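PDB 4MRU: SusD homolog from Bacteroides thetaiotaomicron, which probably binds mucin O-glycans at the cell surface as the lipoprotein component of an outer-membrane glycan uptake system. Local coordinates for residues L79-P82 and F83-I87; H41-F45 and M46-C50; L358-E362 and H363-G367; G270-D273 and P274-K278. All coordinates share one frame; numbering follows the deposited sequence.

Interaction 1: L79-P82 and F83-I87; sequences LKAP and FTDVI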
loop_
_atom_site.group_PDB
_atom_site.type_symbol
_atom_site.label_atom_id
_atom_site.label_comp_id
_atom_site.label_asym_id
_atom_site.label_seq_id
_atom_site.Cartn_x
_atom_site.Cartn_y
_atom_site.Cartn_z
ATOM N N LEU A 79 -11.721 -14.104 -2.714
ATOM C CA LEU A 79 -10.290 -14.090 -3.058
ATOM C C LEU A 79 -9.994 -13.860 -4.550
ATOM O O LEU A 79 -8.850 -13.717 -4.943
ATOM C CB LEU A 79 -9.644 -15.425 -2.644
ATOM C CG LEU A 79 -9.478 -15.721 -1.163
ATOM C CD1 LEU A 79 -9.027 -17.182 -1.000
ATOM C CD2 LEU A 79 -8.501 -14.777 -0.507
ATOM N N LYS A 80 -11.022 -13.875 -5.370
ATOM C CA LYS A 80 -10.881 -13.725 -6.795
ATOM C C LYS A 80 -10.346 -12.377 -7.235
ATOM O O LYS A 80 -9.457 -12.313 -8.090
ATOM C CB LYS A 80 -12.255 -13.950 -7.481
ATOM C CG LYS A 80 -12.127 -14.111 -8.976
ATOM C CD LYS A 80 -13.466 -14.380 -9.646
ATOM C CE LYS A 80 -13.316 -14.625 -11.152
ATOM N NZ LYS A 80 -13.778 -13.438 -11.908
ATOM N N ALA A 81 -10.866 -11.292 -6.677
ATOM C CA ALA A 81 -10.667 -9.961 -7.301
ATOM C C ALA A 81 -9.225 -9.438 -7.276
ATOM O O ALA A 81 -8.748 -8.963 -8.286
ATOM C CB ALA A 81 -11.598 -8.929 -6.682
ATOM N N PRO A 82 -8.508 -9.553 -6.138
ATOM C CA PRO A 82 -7.134 -8.998 -6.158
ATOM C C PRO A 82 -6.096 -9.730 -7.048
ATOM O O PRO A 82 -4.979 -9.246 -7.206
ATOM C CB PRO A 82 -6.709 -9.081 -4.685
ATOM C CG PRO A 82 -7.995 -9.244 -3.921
ATOM C CD PRO A 82 -8.850 -10.087 -4.812
ATOM N N PHE A 83 -6.436 -10.905 -7.545
ATOM C CA PHE A 83 -5.535 -11.734 -8.375
ATOM C C PHE A 83 -6.124 -11.843 -9.747
ATOM O O PHE A 83 -5.600 -11.267 -10.716
ATOM C CB PHE A 83 -5.327 -13.134 -7.753
ATOM C CG PHE A 83 -4.365 -14.023 -8.524
ATOM C CD1 PHE A 83 -4.822 -14.807 -9.542
ATOM C CD2 PHE A 83 -3.034 -14.074 -8.198
ATOM C CE1 PHE A 83 -3.964 -15.623 -10.256
ATOM C CE2 PHE A 83 -2.161 -14.870 -8.903
ATOM C CZ PHE A 83 -2.623 -15.645 -9.935
ATOM N N THR A 84 -7.250 -12.541 -9.833
ATOM C CA THR A 84 -7.824 -12.866 -11.128
ATOM C C THR A 84 -8.339 -11.617 -11.863
ATOM O O THR A 84 -8.081 -11.446 -13.043
ATOM C CB THR A 84 -8.967 -13.873 -10.997
ATOM O OG1 THR A 84 -8.495 -15.080 -10.361
ATOM C CG2 THR A 84 -9.556 -14.230 -12.395
ATOM N N ASP A 85 -9.084 -10.745 -11.183
ATOM C CA ASP A 85 -9.597 -9.528 -11.854
ATOM C C ASP A 85 -8.505 -8.522 -12.242
ATOM O O ASP A 85 -8.531 -7.970 -13.350
ATOM C CB ASP A 85 -10.668 -8.848 -10.990
ATOM C CG ASP A 85 -11.909 -9.718 -10.818
ATOM O OD1 ASP A 85 -12.036 -10.736 -11.516
ATOM O OD2 ASP A 85 -12.738 -9.414 -9.944
ATOM N N VAL A 86 -7.549 -8.284 -11.356
ATOM C CA VAL A 86 -6.446 -7.394 -11.697
ATOM C C VAL A 86 -5.703 -7.889 -12.936
ATOM O O VAL A 86 -5.493 -7.137 -13.854
ATOM C CB VAL A 86 -5.453 -7.205 -10.538
ATOM C CG1 VAL A 86 -4.333 -6.297 -10.959
ATOM C CG2 VAL A 86 -6.150 -6.548 -9.359
ATOM N N ILE A 87 -5.329 -9.166 -12.948
ATOM C CA ILE A 87 -4.582 -9.718 -14.049
ATOM C C ILE A 87 -5.429 -9.771 -15.321
ATOM O O ILE A 87 -4.955 -9.333 -16.358
ATOM C CB ILE A 87 -4.020 -11.112 -13.679
ATOM C CG1 ILE A 87 -2.902 -10.938 -12.649
ATOM C CG2 ILE A 87 -3.520 -11.828 -14.920
ATOM C CD1 ILE A 87 -2.422 -12.212 -11.977
#
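The carboxylate of Asp85 meets Lys80 at one oxygen and Ala81 at the other. OD1 takes the lysine ammonium on its syn lone pair, and OD2 lies 3.5 Å from Ala81 CB. The second flat group is the Phe83 ring. Ile87 CD1 sits over the centre of one face, Thr84 OG1 is in plane at the edge, and Tyr125 meets the ring edge-to-face. This is the N-terminal part of helix 81-100, which widens into a pi-type turn at residues 83-85.

The salt bridge joins residues five apart, with Lys80 NZ 3.2 Å from Asp85 OD1. Lys80 leaves the backbone with CG anti to N (chi1 -167°), passes Thr84 and stays extended to CE. A bend at chi4 (-105°) then swings NZ across to the aspartate.

Lys80 O gathers the first amides of the turn. Thr84 N binds it at 2.8 Å, while Phe83 N and Asp85 N add weak bonds. Val86 N gives a weak bond of 3.4 Å to Ala81 O, a five-residue step that fits the widened turn. Pro82 O is buried without a polar partner, and Val86 CG2 lies against it at 3.6 Å.

Interaction 2: H41-F45 and M46-C50; sequences HLYQF and MEAMC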
loop_
_atom_site.group_PDB
_atom_site.type_symbol
_atom_site.label_atom_id
_atom_site.label_comp_id
_atom_site.label_asym_id
_atom_site.label_seq_id
_atom_site.Cartn_x
_atom_site.Cartn_y
_atom_site.Cartn_z
ATOM N N HIS A 41 -16.299 -2.408 -7.291
ATOM C CA HIS A 41 -16.443 -3.838 -7.053
ATOM C C HIS A 41 -15.074 -4.470 -6.704
ATOM O O HIS A 41 -14.996 -5.339 -5.852
ATOM C CB HIS A 41 -17.060 -4.556 -8.241
ATOM C CG HIS A 41 -17.182 -6.030 -8.020
ATOM N ND1 HIS A 41 -16.217 -6.919 -8.440
ATOM C CD2 HIS A 41 -18.126 -6.765 -7.384
ATOM C CE1 HIS A 41 -16.554 -8.145 -8.070
ATOM N NE2 HIS A 41 -17.700 -8.077 -7.406
ATOM N N LEU A 42 -14.023 -4.029 -7.371
ATOM C CA LEU A 42 -12.656 -4.481 -7.113
ATOM C C LEU A 42 -12.076 -3.808 -5.851
ATOM O O LEU A 42 -11.527 -4.474 -4.983
ATOM C CB LEU A 42 -11.782 -4.239 -8.336
ATOM C CG LEU A 42 -10.294 -4.569 -8.243
ATOM C CD1 LEU A 42 -10.006 -5.909 -7.588
ATOM C CD2 LEU A 42 -9.714 -4.523 -9.660
ATOM N N TYR A 43 -12.279 -2.507 -5.722
ATOM C CA TYR A 43 -11.837 -1.747 -4.555
ATOM C C TYR A 43 -12.260 -2.425 -3.225
ATOM O O TYR A 43 -11.465 -2.523 -2.280
ATOM C CB TYR A 43 -12.332 -0.276 -4.625
ATOM C CG TYR A 43 -11.715 0.588 -3.559
ATOM C CD1 TYR A 43 -12.223 0.586 -2.271
ATOM C CD2 TYR A 43 -10.609 1.426 -3.833
ATOM C CE1 TYR A 43 -11.664 1.379 -1.272
ATOM C CE2 TYR A 43 -10.008 2.175 -2.812
ATOM C CZ TYR A 43 -10.536 2.143 -1.539
ATOM O OH TYR A 43 -9.969 2.886 -0.524
ATOM N N GLN A 44 -13.525 -2.831 -3.107
ATOM C CA GLN A 44 -14.023 -3.312 -1.797
ATOM C C GLN A 44 -13.188 -4.485 -1.269
ATOM O O GLN A 44 -12.891 -4.558 -0.097
ATOM C CB GLN A 44 -15.515 -3.665 -1.851
ATOM C CG GLN A 44 -15.843 -4.879 -2.700
ATOM C CD GLN A 44 -17.330 -5.098 -2.842
ATOM O OE1 GLN A 44 -18.107 -4.840 -1.905
ATOM N NE2 GLN A 44 -17.747 -5.588 -4.011
ATOM N N PHE A 45 -12.770 -5.360 -2.157
ATOM C CA PHE A 45 -11.983 -6.527 -1.776
ATOM C C PHE A 45 -10.522 -6.166 -1.563
ATOM O O PHE A 45 -9.947 -6.481 -0.526
ATOM C CB PHE A 45 -12.069 -7.611 -2.831
ATOM C CG PHE A 45 -13.464 -8.153 -3.039
ATOM C CD1 PHE A 45 -14.079 -8.887 -2.036
ATOM C CD2 PHE A 45 -14.136 -7.921 -4.195
ATOM C CE1 PHE A 45 -15.360 -9.355 -2.196
ATOM C CE2 PHE A 45 -15.424 -8.420 -4.393
ATOM C CZ PHE A 45 -16.025 -9.143 -3.391
HETATM N N MSE A 46 -9.910 -5.545 -2.558
HETATM C CA MSE A 46 -8.440 -5.363 -2.546
HETATM C C MSE A 46 -8.022 -4.288 -1.575
HETATM O O MSE A 46 -7.073 -4.456 -0.817
HETATM C CB MSE A 46 -7.986 -5.034 -3.962
HETATM C CG MSE A 46 -6.485 -4.991 -4.095
HETATM SE SE MSE A 46 -6.155 -4.792 -6.037
HETATM C CE MSE A 46 -4.264 -5.486 -5.927
ATOM N N GLU A 47 -8.760 -3.186 -1.543
ATOM C CA GLU A 47 -8.386 -2.050 -0.721
ATOM C C GLU A 47 -9.103 -1.949 0.623
ATOM O O GLU A 47 -8.473 -1.669 1.640
ATOM C CB GLU A 47 -8.673 -0.772 -1.500
ATOM C CG GLU A 47 -7.831 -0.641 -2.732
ATOM C CD GLU A 47 -6.387 -0.362 -2.408
ATOM O OE1 GLU A 47 -6.090 0.460 -1.486
ATOM O OE2 GLU A 47 -5.537 -0.923 -3.108
ATOM N N ALA A 48 -10.422 -2.088 0.631
ATOM C CA ALA A 48 -11.183 -1.842 1.848
ATOM C C ALA A 48 -11.041 -3.026 2.829
ATOM O O ALA A 48 -10.620 -2.869 3.967
ATOM C CB ALA A 48 -12.653 -1.568 1.515
HETATM N N MSE A 49 -11.309 -4.203 2.322
HETATM C CA MSE A 49 -11.202 -5.439 3.129
HETATM C C MSE A 49 -9.762 -5.860 3.326
HETATM O O MSE A 49 -9.324 -6.071 4.464
HETATM C CB MSE A 49 -11.981 -6.516 2.433
HETATM C CG MSE A 49 -13.472 -6.325 2.481
HETATM SE SE MSE A 49 -14.175 -7.925 1.581
HETATM C CE MSE A 49 -16.007 -7.333 1.129
ATOM N N CYS A 50 -9.019 -6.070 2.245
ATOM C CA CYS A 50 -7.642 -6.625 2.386
ATOM C C CYS A 50 -6.591 -5.600 2.934
ATOM O O CYS A 50 -6.157 -5.707 4.092
ATOM C CB CYS A 50 -7.213 -7.238 1.057
ATOM S SG CYS A 50 -5.540 -7.969 1.088
HETATM O O HOH W 1 -7.273 2.792 -0.599
#
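Tyr43 and Glu47 form the tight part of this contact, one turn apart on the helix 40-54. Glu47 CB sits almost squarely over the centre of the tyrosine ring, 3.4 Å from the centroid, a close CH-pi contact. The Tyr43 side chain starts anti to the backbone N (chi1 -171°), which lays the ring along the next turn, against Glu47. The glutamate CG, beside the backbone N (chi1 -65°), also lies against CD2 and CE2 of the ring. The bend at chi2 then sets the direction of the carboxylate. A water joins the polar ends: it accepts from Tyr43 OH at 2.7 Å and donates to Glu47 OE1 at 2.8 Å. The other carboxylate oxygen, OE2, is held by a salt bridge to Arg120. Without the Tyr43 ring, as with an alanine here, Glu47 CB would probably face a gap and the water would lose its hydroxyl partner.

The other side is looser. The selenium of selenomethionine Met49 lies beside the Phe45 ring, 3.7 Å from CD1, in an oblique Met-aromatic contact. The two side chains run side by side. Next to them Gln44 is partly exposed, and its NE2 makes a weak bond to His41 O.

The backbone changes step here. Met46 N bonds to Leu42 O in the alpha pattern, at 3.1 Å. Tyr43 O takes both Glu47 N and Ala48 N, from opposite faces of its plane. Met49 and Cys50 then bond five residues back, as in a pi-type turn.

Leu42, Phe45 and Met46 pack on helix 81-100. Tyr43 faces helix 248-254, and Gln44, Ala48 and Met49 touch Tyr258 of strand 258-260.

Interaction 3: L358-E362 and H363-G367; sequences LSFEE and HGASG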
loop_
_atom_site.group_PDB
_atom_site.type_symbol
_atom_site.label_atom_id
_atom_site.label_comp_id
_atom_site.label_asym_id
_atom_site.label_seq_id
_atom_site.Cartn_x
_atom_site.Cartn_y
_atom_site.Cartn_z
ATOM N N LEU A 358 6.124 17.388 4.951
ATOM C CA LEU A 358 5.488 17.205 3.662
ATOM C C LEU A 358 4.101 16.609 3.795
ATOM O O LEU A 358 3.207 17.015 3.070
ATOM C CB LEU A 358 6.325 16.296 2.757
ATOM C CG LEU A 358 7.589 16.937 2.214
ATOM C CD1 LEU A 358 8.509 15.894 1.605
ATOM C CD2 LEU A 358 7.267 18.009 1.190
ATOM N N SER A 359 3.928 15.610 4.660
ATOM C CA SER A 359 2.584 15.053 4.854
ATOM C C SER A 359 1.636 16.109 5.444
ATOM O O SER A 359 0.509 16.220 5.014
ATOM C CB SER A 359 2.623 13.814 5.729
ATOM O OG SER A 359 1.346 13.379 6.092
ATOM N N PHE A 360 2.052 16.832 6.477
ATOM C CA PHE A 360 1.199 17.934 6.979
ATOM C C PHE A 360 0.840 18.924 5.871
ATOM O O PHE A 360 -0.340 19.350 5.714
ATOM C CB PHE A 360 1.884 18.721 8.129
ATOM C CG PHE A 360 1.752 18.078 9.490
ATOM C CD1 PHE A 360 2.158 16.770 9.703
ATOM C CD2 PHE A 360 1.212 18.805 10.576
ATOM C CE1 PHE A 360 2.091 16.215 10.958
ATOM C CE2 PHE A 360 1.148 18.238 11.842
ATOM C CZ PHE A 360 1.549 16.935 12.025
ATOM N N GLU A 361 1.841 19.311 5.105
ATOM C CA GLU A 361 1.623 20.265 4.039
ATOM C C GLU A 361 0.608 19.683 3.029
ATOM O O GLU A 361 -0.302 20.395 2.594
ATOM C CB GLU A 361 2.945 20.644 3.359
ATOM C CG GLU A 361 2.768 21.548 2.124
ATOM C CD GLU A 361 4.057 21.772 1.332
ATOM O OE1 GLU A 361 4.832 22.681 1.685
ATOM O OE2 GLU A 361 4.319 21.024 0.375
ATOM N N GLU A 362 0.732 18.395 2.681
ATOM C CA GLU A 362 -0.166 17.708 1.709
ATOM C C GLU A 362 -1.620 17.859 2.122
ATOM O O GLU A 362 -2.503 18.030 1.289
ATOM C CB GLU A 362 0.231 16.223 1.586
ATOM C CG GLU A 362 -0.524 15.349 0.569
ATOM C CD GLU A 362 -0.298 13.833 0.791
ATOM O OE1 GLU A 362 0.769 13.407 1.387
ATOM O OE2 GLU A 362 -1.176 13.051 0.317
ATOM N N HIS A 363 -1.870 17.785 3.416
ATOM C CA HIS A 363 -3.234 17.831 3.944
ATOM C C HIS A 363 -3.657 19.204 4.468
ATOM O O HIS A 363 -4.755 19.348 5.000
ATOM C CB HIS A 363 -3.346 16.815 5.044
ATOM C CG HIS A 363 -3.121 15.419 4.558
ATOM N ND1 HIS A 363 -4.076 14.731 3.851
ATOM C CD2 HIS A 363 -2.032 14.620 4.601
ATOM C CE1 HIS A 363 -3.600 13.547 3.512
ATOM N NE2 HIS A 363 -2.350 13.459 3.937
ATOM N N GLY A 364 -2.821 20.210 4.309
ATOM C CA GLY A 364 -3.124 21.539 4.840
ATOM C C GLY A 364 -3.100 21.650 6.370
ATOM O O GLY A 364 -3.747 22.525 6.954
ATOM N N ALA A 365 -2.373 20.756 7.030
ATOM C CA ALA A 365 -2.316 20.722 8.475
ATOM C C ALA A 365 -1.146 21.562 9.016
ATOM O O ALA A 365 -0.082 21.636 8.398
ATOM C CB ALA A 365 -2.198 19.281 8.947
ATOM N N SER A 366 -1.398 22.219 10.148
ATOM C CA SER A 366 -0.449 23.094 10.841
ATOM C C SER A 366 0.144 22.382 12.012
ATOM O O SER A 366 -0.401 21.379 12.492
ATOM C CB SER A 366 -1.144 24.338 11.382
ATOM O OG SER A 366 -1.663 25.104 10.319
ATOM N N GLY A 367 1.279 22.874 12.463
ATOM C CA GLY A 367 1.873 22.387 13.672
ATOM C C GLY A 367 2.951 21.315 13.523
ATOM O O GLY A 367 3.324 20.688 14.533
HETATM O O HOH W 2 0.328 12.128 3.826
#
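Phe360 O and Glu361 O receive the chain as it leaves the helix 348-363, in a Schellman motif: Ala365 N binds the first at 2.8 Å and Gly364 N the second at 3.1 Å. Gly364 carries the positive phi (69°) that turns the chain out of the helix, a conformation that favours glycine. The Gly364 amide lies above the carbonyl plane of Glu361, not on a lone pair. The preceding amide, His363 N, still makes the helical bond to Ser359 O.

His363 and Glu362 lie side by side and point the same way. The carboxylate stacks on the imidazole with the planes 27° apart, and Glu362 CG lies toward the rim of the same ring. The histidine CG is anti to the carbonyl carbon (chi1 -62°), which turns the ring back along the helix until CD2 is 3.0 Å from Ser359 O, at the ring edge. A water in the ring plane is bound to His363 NE2 at 3.0 Å. It also binds Ser359 OG and donates to Glu362 OE1, so three side chains share it. Ser359 OG has a further, probable hydrogen bond to Arg275, and the His363 ring meets Tyr279 edge-to-face. A leucine in place of His363 is likely to leave this water without its ring partner and the glutamate carboxylate without its flat neighbour.

Elsewhere round the helix end, Phe360 lies along the departing chain. Its CD2 touches Ala365 CB at 3.8 Å. Pro274 and Arg275 also pack on this ring. At the ring edge, near its plane, Ser366 O lies 3.6 Å from Phe360 CE2.

Interaction 4: G270-D273 and P274-K278; sequences GYAD and PRRDK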
loop_
_atom_site.group_PDB
_atom_site.type_symbol
_atom_site.label_atom_id
_atom_site.label_comp_id
_atom_site.label_asym_id
_atom_site.label_seq_id
_atom_site.Cartn_x
_atom_site.Cartn_y
_atom_site.Cartn_z
ATOM N N GLY A 270 -3.252 9.365 20.398
ATOM C CA GLY A 270 -2.129 9.432 21.350
ATOM C C GLY A 270 -1.201 10.607 21.032
ATOM O O GLY A 270 -0.744 11.306 21.914
ATOM N N TYR A 271 -0.921 10.812 19.747
ATOM C CA TYR A 271 -0.042 11.881 19.301
ATOM C C TYR A 271 -0.756 13.203 19.161
ATOM O O TYR A 271 -0.121 14.201 18.806
ATOM C CB TYR A 271 0.575 11.524 17.944
ATOM C CG TYR A 271 1.460 10.286 17.853
ATOM C CD1 TYR A 271 2.152 9.786 18.948
ATOM C CD2 TYR A 271 1.654 9.659 16.626
ATOM C CE1 TYR A 271 3.007 8.688 18.829
ATOM C CE2 TYR A 271 2.511 8.568 16.488
ATOM C CZ TYR A 271 3.174 8.086 17.599
ATOM O OH TYR A 271 4.016 7.022 17.454
ATOM N N ALA A 272 -2.066 13.241 19.395
ATOM C CA ALA A 272 -2.846 14.444 19.209
ATOM C C ALA A 272 -2.564 15.062 17.811
ATOM O O ALA A 272 -2.367 16.257 17.629
ATOM C CB ALA A 272 -2.584 15.431 20.347
ATOM N N ASP A 273 -2.616 14.213 16.806
ATOM C CA ASP A 273 -2.107 14.524 15.474
ATOM C C ASP A 273 -3.035 15.537 14.811
ATOM O O ASP A 273 -4.239 15.253 14.600
ATOM C CB ASP A 273 -2.013 13.211 14.691
ATOM C CG ASP A 273 -1.220 13.317 13.423
ATOM O OD1 ASP A 273 -1.400 14.262 12.665
ATOM O OD2 ASP A 273 -0.442 12.369 13.178
ATOM N N PRO A 274 -2.508 16.726 14.429
ATOM C CA PRO A 274 -3.365 17.680 13.734
ATOM C C PRO A 274 -3.956 17.194 12.385
ATOM O O PRO A 274 -4.877 17.817 11.889
ATOM C CB PRO A 274 -2.426 18.888 13.486
ATOM C CG PRO A 274 -1.352 18.753 14.517
ATOM C CD PRO A 274 -1.150 17.260 14.673
ATOM N N ARG A 275 -3.490 16.091 11.810
ATOM C CA ARG A 275 -4.064 15.597 10.550
ATOM C C ARG A 275 -5.410 14.887 10.697
ATOM O O ARG A 275 -6.037 14.515 9.686
ATOM C CB ARG A 275 -3.071 14.630 9.866
ATOM C CG ARG A 275 -1.859 15.341 9.329
ATOM C CD ARG A 275 -0.764 14.351 8.914
ATOM N NE ARG A 275 -0.114 13.768 10.079
ATOM C CZ ARG A 275 1.011 13.055 10.037
ATOM N NH1 ARG A 275 1.623 12.822 8.893
ATOM N NH2 ARG A 275 1.535 12.582 11.155
ATOM N N ARG A 276 -5.809 14.603 11.939
ATOM C CA ARG A 276 -7.018 13.817 12.174
ATOM C C ARG A 276 -8.231 14.443 11.504
ATOM O O ARG A 276 -9.018 13.725 10.926
ATOM C CB ARG A 276 -7.265 13.636 13.676
ATOM C CG ARG A 276 -6.360 12.583 14.288
ATOM C CD ARG A 276 -6.489 12.543 15.808
ATOM N NE ARG A 276 -6.138 13.821 16.387
ATOM C CZ ARG A 276 -6.465 14.210 17.620
ATOM N NH1 ARG A 276 -7.137 13.405 18.441
ATOM N NH2 ARG A 276 -6.091 15.415 18.041
ATOM N N ASP A 277 -8.360 15.763 11.540
ATOM C CA ASP A 277 -9.575 16.381 10.991
ATOM C C ASP A 277 -9.545 16.420 9.469
ATOM O O ASP A 277 -10.544 16.742 8.859
ATOM C CB ASP A 277 -9.874 17.768 11.588
ATOM C CG ASP A 277 -9.022 18.877 11.020
ATOM O OD1 ASP A 277 -7.874 18.618 10.621
ATOM O OD2 ASP A 277 -9.536 20.015 10.940
ATOM N N LYS A 278 -8.410 16.075 8.877
ATOM C CA LYS A 278 -8.304 15.903 7.428
ATOM C C LYS A 278 -8.470 14.432 7.023
ATOM O O LYS A 278 -8.803 14.143 5.889
ATOM C CB LYS A 278 -6.953 16.400 6.933
ATOM C CG LYS A 278 -6.649 17.874 7.343
ATOM C CD LYS A 278 -7.544 18.815 6.611
ATOM C CE LYS A 278 -7.157 20.282 6.853
ATOM N NZ LYS A 278 -6.973 20.552 8.293
HETATM O O HOH W 3 -5.724 17.636 16.124
#
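Asp273 and Arg275 form a side-on, two-pronged salt bridge. Arg275 NE points to Asp273 OD1 at 2.9 Å, almost straight (178°) and in the guanidinium plane. Arg275 NH2 reaches Asp273 OD2 at 2.8 Å. Both oxygens use their syn lone pairs, and the two flat groups are turned 31° apart. Asp273 CG is anti to the backbone N (chi1 -167°), which carries the carboxylate toward the amide of Arg275.

The Asp273 side chain makes a capping bond ahead of the helix: OD1 accepts from Arg275 N at 2.9 Å, on its anti side. This one oxygen is therefore gripped twice by the same arginine. Arg276 N closes a type I beta turn on Asp273 O at 3.2 Å. Before it, Ala272 has the positive phi of a Schellman motif that ends helix 262-270.

Arg276 folds back over the turn. Its NE meets Asp273 O at 3.0 Å, from the opposite face of the carbonyl to Arg276 N. A water joins Arg276 NH2 to the same oxygen, and NH1 is bound by Asn269. The guanidinium also packs by one face on Ala272 CA.

The buried end of Arg275 has a further partner, as NH2 also bonds to Gln418. The turn lies between helix 262-270 and the short helix 276-279. Asp273 packs on Phe360 of helix 348-363, and both Asp273 and Arg275 pack on Ile421 of helix 408-423.

How the interactions relate
Interactions 1 and 2 lie on two helices that pack together. Leu42 CD1 touches Ala81 O at 3.4 Å, and Val86 CG2 meets the selenium of Met46. Interaction 2 is the buried one, rich in aromatic and selenium contacts. Interaction 1 is partly buried, with its ion pair at a helix start. Interactions 3 and 4 also touch, on the opposite side of the chain's centre from interaction 1, and the chemistry there is more polar. The probable bond between Ser359 and Arg275 joins these two contacts. Both use Schellman motifs to end helices. Interactions 2 and 3 do not touch, their nearest atoms being about 13 Å apart.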